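Local coordinates for protein galactose-1-phosphate uridylyltransferase (Pyrobaculum aerophilum str. IM2, PDB 6K9Z) that probably transfers a uridylyl group between UDP-glucose and galactose 1-phosphate, and binds UDP, zinc and iron, at residues Ala241-His252 and His264-Tyr273. The protein carries 1 engineered substitution. Sequence-based numbering, arbitrary orientation.
Sequences AGIPMPYIMVLH and HLHFEIYGMY. With FE (Fe (III) ion), chain E; ZN (zinc ion), chain D.
Strands 247-252 and 266-271 run antiparallel, their axes 4.5 Å apart at closest. They are neighbours in the large antiparallel sheet, the half-barrel of this HIT-clan transferase. I248 with Y270, V250 with E268 and H252 with H266 are hydrogen-bonded pairs. One more bond, from M272 N to P246 O, extends the pairing.

The side chains of these three pairs share one face, which carries the iron site. H252 ND1 and H266 NE2 each bind iron at 2.2 Å, and E268 OE1 binds it at 2.3 Å. E156 and a water also bind it. In H266, CG sits between the backbone N and the carbonyl carbon (chi1 47°), which brings a ring face against H252 CB. Its ND1 donates to H264 O at 2.8 Å, within the ring plane; together with the iron bond at NE2, this sets the ring's rotation. H252 NE2 hydrogen-bonds G288 O of the second subunit. H264 ND1 binds zinc with C170, C173 and H211, and its NE2 hydrogen-bonds P208 O.

On the opposite face M249, F267 and I269 pack against helix 220-240. L251 CD1 sits over the centre of the F267 ring in a CH-pi contact. M249 SD approaches the same ring obliquely.

Beyond the strands, P246 CD rests over the Y273 ring, and I243 CG1 meets the ring's edge. Y273 OH hydrogen-bonds E131 OE1. With an alanine in place of the tyrosine, P246 and I243 would probably lose this packing surface, and E131 this hydrogen bond. On the iron face, Y270 OH donates at 2.6 Å to E268 OE2, the carboxylate oxygen not bound to iron.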
loop_
_atom_site.group_PDB
_atom_site.type_symbol
_atom_site.label_atom_id
_atom_site.label_comp_id
_atom_site.label_asym_id
_atom_site.label_seq_id
_atom_site.Cartn_x
_atom_site.Cartn_y
_atom_site.Cartn_z
ATOM N N ALA A 241 21.369 -7.388 -4.905
ATOM C CA ALA A 241 21.847 -6.380 -3.916
ATOM C C ALA A 241 22.997 -6.934 -3.040
ATOM O O ALA A 241 23.469 -6.194 -2.217
ATOM C CB ALA A 241 20.672 -5.850 -3.108
ATOM N N GLY A 242 23.465 -8.167 -3.185
ATOM C CA GLY A 242 24.621 -8.641 -2.390
ATOM C C GLY A 242 24.203 -9.480 -1.187
ATOM O O GLY A 242 25.015 -10.324 -0.758
ATOM N N ILE A 243 22.993 -9.269 -0.644
ATOM C CA ILE A 243 22.398 -10.071 0.469
ATOM C C ILE A 243 20.973 -10.424 0.062
ATOM O O ILE A 243 20.361 -9.650 -0.671
ATOM C CB ILE A 243 22.412 -9.293 1.800
ATOM C CG1 ILE A 243 21.730 -7.923 1.663
ATOM C CG2 ILE A 243 23.833 -9.175 2.371
ATOM C CD1 ILE A 243 21.926 -6.999 2.843
ATOM N N PRO A 244 20.355 -11.499 0.596
ATOM C CA PRO A 244 18.958 -11.793 0.285
ATOM C C PRO A 244 18.093 -10.560 0.537
ATOM O O PRO A 244 18.326 -9.810 1.455
ATOM C CB PRO A 244 18.572 -12.942 1.207
ATOM C CG PRO A 244 19.929 -13.560 1.525
ATOM C CD PRO A 244 20.859 -12.373 1.661
ATOM N N MET A 245 17.127 -10.379 -0.351
ATOM C CA MET A 245 16.195 -9.232 -0.373
ATOM C C MET A 245 14.825 -9.709 0.107
ATOM O O MET A 245 14.280 -10.705 -0.391
ATOM C CB MET A 245 16.049 -8.753 -1.820
ATOM C CG MET A 245 15.372 -7.494 -1.918
ATOM S SD MET A 245 15.120 -6.963 -3.595
ATOM C CE MET A 245 16.792 -6.815 -4.217
ATOM N N PRO A 246 14.194 -8.983 1.036
ATOM C CA PRO A 246 12.798 -9.258 1.354
ATOM C C PRO A 246 11.969 -8.943 0.117
ATOM O O PRO A 246 12.243 -7.985 -0.660
ATOM C CB PRO A 246 12.470 -8.328 2.525
ATOM C CG PRO A 246 13.528 -7.232 2.411
ATOM C CD PRO A 246 14.754 -7.861 1.793
ATOM N N TYR A 247 10.904 -9.708 -0.070
ATOM C CA TYR A 247 10.020 -9.448 -1.222
ATOM C C TYR A 247 8.603 -9.922 -0.908
ATOM O O TYR A 247 8.363 -10.721 0.055
ATOM C CB TYR A 247 10.521 -10.134 -2.497
ATOM C CG TYR A 247 10.477 -11.636 -2.457
ATOM C CD1 TYR A 247 9.311 -12.301 -2.765
ATOM C CD2 TYR A 247 11.580 -12.375 -2.095
ATOM C CE1 TYR A 247 9.218 -13.679 -2.710
ATOM C CE2 TYR A 247 11.512 -13.761 -2.035
ATOM C CZ TYR A 247 10.323 -14.400 -2.315
ATOM O OH TYR A 247 10.207 -15.754 -2.215
ATOM N N ILE A 248 7.714 -9.447 -1.778
ATOM C CA ILE A 248 6.281 -9.775 -1.809
ATOM C C ILE A 248 6.036 -10.389 -3.173
ATOM O O ILE A 248 6.519 -9.844 -4.161
ATOM C CB ILE A 248 5.452 -8.522 -1.604
ATOM C CG1 ILE A 248 5.658 -8.010 -0.175
ATOM C CG2 ILE A 248 4.014 -8.775 -1.962
ATOM C CD1 ILE A 248 5.613 -6.526 -0.058
ATOM N N MET A 249 5.292 -11.470 -3.200
ATOM C CA MET A 249 4.806 -12.042 -4.483
ATOM C C MET A 249 3.296 -12.247 -4.433
ATOM O O MET A 249 2.798 -12.676 -3.398
ATOM C CB MET A 249 5.481 -13.373 -4.766
ATOM C CG MET A 249 4.956 -13.996 -6.045
ATOM S SD MET A 249 6.092 -15.285 -6.630
ATOM C CE MET A 249 5.611 -16.578 -5.496
ATOM N N VAL A 250 2.597 -11.846 -5.493
ATOM C CA VAL A 250 1.132 -12.001 -5.564
ATOM C C VAL A 250 0.791 -12.495 -6.967
ATOM O O VAL A 250 1.396 -12.091 -7.917
ATOM C CB VAL A 250 0.412 -10.687 -5.186
ATOM C CG1 VAL A 250 0.741 -9.561 -6.134
ATOM C CG2 VAL A 250 -1.094 -10.854 -5.001
ATOM N N LEU A 251 -0.186 -13.366 -7.018
ATOM C CA LEU A 251 -0.782 -13.872 -8.273
ATOM C C LEU A 251 -2.021 -13.043 -8.606
ATOM O O LEU A 251 -2.997 -13.111 -7.861
ATOM C CB LEU A 251 -1.162 -15.337 -8.114
ATOM C CG LEU A 251 -1.930 -15.946 -9.299
ATOM C CD1 LEU A 251 -1.157 -15.695 -10.591
ATOM C CD2 LEU A 251 -2.165 -17.440 -9.069
ATOM N N HIS A 252 -1.982 -12.315 -9.698
ATOM C CA HIS A 252 -3.125 -11.550 -10.254
ATOM C C HIS A 252 -3.741 -12.464 -11.313
ATOM O O HIS A 252 -3.087 -12.679 -12.341
ATOM C CB HIS A 252 -2.612 -10.237 -10.827
ATOM C CG HIS A 252 -2.314 -9.230 -9.779
ATOM N ND1 HIS A 252 -1.857 -7.960 -10.093
ATOM C CD2 HIS A 252 -2.503 -9.280 -8.444
ATOM C CE1 HIS A 252 -1.737 -7.277 -8.961
ATOM N NE2 HIS A 252 -2.106 -8.036 -7.918
ATOM N N HIS A 264 -5.407 -11.408 -18.178
ATOM C CA HIS A 264 -4.260 -12.342 -18.322
ATOM C C HIS A 264 -3.563 -12.488 -16.965
ATOM O O HIS A 264 -3.155 -11.456 -16.407
ATOM C CB HIS A 264 -3.342 -11.721 -19.382
ATOM C CG HIS A 264 -2.322 -12.607 -20.010
ATOM N ND1 HIS A 264 -2.045 -12.547 -21.358
ATOM C CD2 HIS A 264 -1.463 -13.504 -19.489
ATOM C CE1 HIS A 264 -1.083 -13.391 -21.646
ATOM N NE2 HIS A 264 -0.708 -13.990 -20.519
ATOM N N LEU A 265 -3.338 -13.789 -16.560
ATOM C CA LEU A 265 -2.833 -13.920 -15.186
ATOM C C LEU A 265 -1.372 -13.515 -15.171
ATOM O O LEU A 265 -0.648 -13.622 -16.236
ATOM C CB LEU A 265 -3.003 -15.339 -14.652
ATOM C CG LEU A 265 -2.278 -16.467 -15.367
ATOM C CD1 LEU A 265 -0.811 -16.602 -15.007
ATOM C CD2 LEU A 265 -2.968 -17.806 -15.032
ATOM N N HIS A 266 -0.804 -13.137 -14.084
ATOM C CA HIS A 266 0.638 -12.787 -13.968
ATOM C C HIS A 266 1.000 -12.834 -12.486
ATOM O O HIS A 266 0.093 -12.517 -11.644
ATOM C CB HIS A 266 0.938 -11.419 -14.599
ATOM C CG HIS A 266 -0.035 -10.340 -14.204
ATOM N ND1 HIS A 266 -1.323 -10.241 -14.754
ATOM C CD2 HIS A 266 0.087 -9.301 -13.359
ATOM C CE1 HIS A 266 -1.937 -9.187 -14.227
ATOM N NE2 HIS A 266 -1.095 -8.559 -13.425
ATOM N N PHE A 267 2.248 -13.164 -12.179
ATOM C CA PHE A 267 2.829 -12.999 -10.841
ATOM C C PHE A 267 3.486 -11.621 -10.776
ATOM O O PHE A 267 4.198 -11.256 -11.726
ATOM C CB PHE A 267 3.805 -14.111 -10.510
ATOM C CG PHE A 267 3.151 -15.456 -10.334
ATOM C CD1 PHE A 267 2.840 -16.226 -11.455
ATOM C CD2 PHE A 267 2.828 -15.931 -9.086
ATOM C CE1 PHE A 267 2.273 -17.491 -11.305
ATOM C CE2 PHE A 267 2.303 -17.203 -8.942
ATOM C CZ PHE A 267 1.937 -17.939 -10.039
ATOM N N GLU A 268 3.191 -10.860 -9.710
ATOM C CA GLU A 268 3.944 -9.613 -9.436
ATOM C C GLU A 268 4.881 -9.921 -8.268
ATOM O O GLU A 268 4.424 -10.429 -7.234
ATOM C CB GLU A 268 3.045 -8.404 -9.221
ATOM C CG GLU A 268 2.065 -8.147 -10.333
ATOM C CD GLU A 268 1.320 -6.843 -10.263
ATOM O OE1 GLU A 268 0.795 -6.430 -11.304
ATOM O OE2 GLU A 268 1.235 -6.288 -9.154
ATOM N N ILE A 269 6.146 -9.541 -8.421
ATOM C CA ILE A 269 7.132 -9.660 -7.341
ATOM C C ILE A 269 7.665 -8.252 -7.034
ATOM O O ILE A 269 8.183 -7.595 -7.970
ATOM C CB ILE A 269 8.247 -10.634 -7.748
ATOM C CG1 ILE A 269 7.778 -12.056 -8.020
ATOM C CG2 ILE A 269 9.324 -10.643 -6.694
ATOM C CD1 ILE A 269 8.773 -12.835 -8.871
ATOM N N TYR A 270 7.592 -7.859 -5.766
ATOM C CA TYR A 270 8.059 -6.555 -5.246
ATOM C C TYR A 270 9.256 -6.848 -4.364
ATOM O O TYR A 270 9.040 -7.251 -3.265
ATOM C CB TYR A 270 6.962 -5.831 -4.491
ATOM C CG TYR A 270 5.598 -5.825 -5.116
ATOM C CD1 TYR A 270 5.389 -5.774 -6.475
ATOM C CD2 TYR A 270 4.490 -5.790 -4.290
ATOM C CE1 TYR A 270 4.117 -5.697 -7.020
ATOM C CE2 TYR A 270 3.198 -5.749 -4.793
ATOM C CZ TYR A 270 3.013 -5.738 -6.178
ATOM O OH TYR A 270 1.731 -5.706 -6.651
ATOM N N GLY A 271 10.472 -6.707 -4.897
ATOM C CA GLY A 271 11.699 -6.736 -4.090
ATOM C C GLY A 271 11.874 -5.428 -3.385
ATOM O O GLY A 271 11.802 -4.357 -4.069
ATOM N N MET A 272 12.075 -5.469 -2.069
ATOM C CA MET A 272 11.828 -4.256 -1.247
ATOM C C MET A 272 13.144 -3.583 -0.848
ATOM O O MET A 272 13.098 -2.642 -0.077
ATOM C CB MET A 272 10.932 -4.556 -0.044
ATOM C CG MET A 272 9.549 -5.052 -0.452
ATOM S SD MET A 272 8.698 -3.756 -1.433
ATOM C CE MET A 272 8.199 -2.681 -0.104
ATOM N N TYR A 273 14.297 -3.976 -1.395
ATOM C CA TYR A 273 15.557 -3.208 -1.198
ATOM C C TYR A 273 15.738 -2.253 -2.380
ATOM O O TYR A 273 15.589 -2.672 -3.507
ATOM C CB TYR A 273 16.782 -4.106 -1.078
ATOM C CG TYR A 273 16.996 -4.805 0.245
ATOM C CD1 TYR A 273 16.319 -4.446 1.398
ATOM C CD2 TYR A 273 17.977 -5.766 0.364
ATOM C CE1 TYR A 273 16.571 -5.074 2.615
ATOM C CE2 TYR A 273 18.249 -6.404 1.563
ATOM C CZ TYR A 273 17.542 -6.065 2.692
ATOM O OH TYR A 273 17.802 -6.663 3.885
HETATM FE FE FE E . -1.323 -6.886 -11.987
HETATM ZN ZN ZN D . -3.665 -11.865 -22.889
HETATM O O HOH W 1 -0.685 -5.429 -13.558
#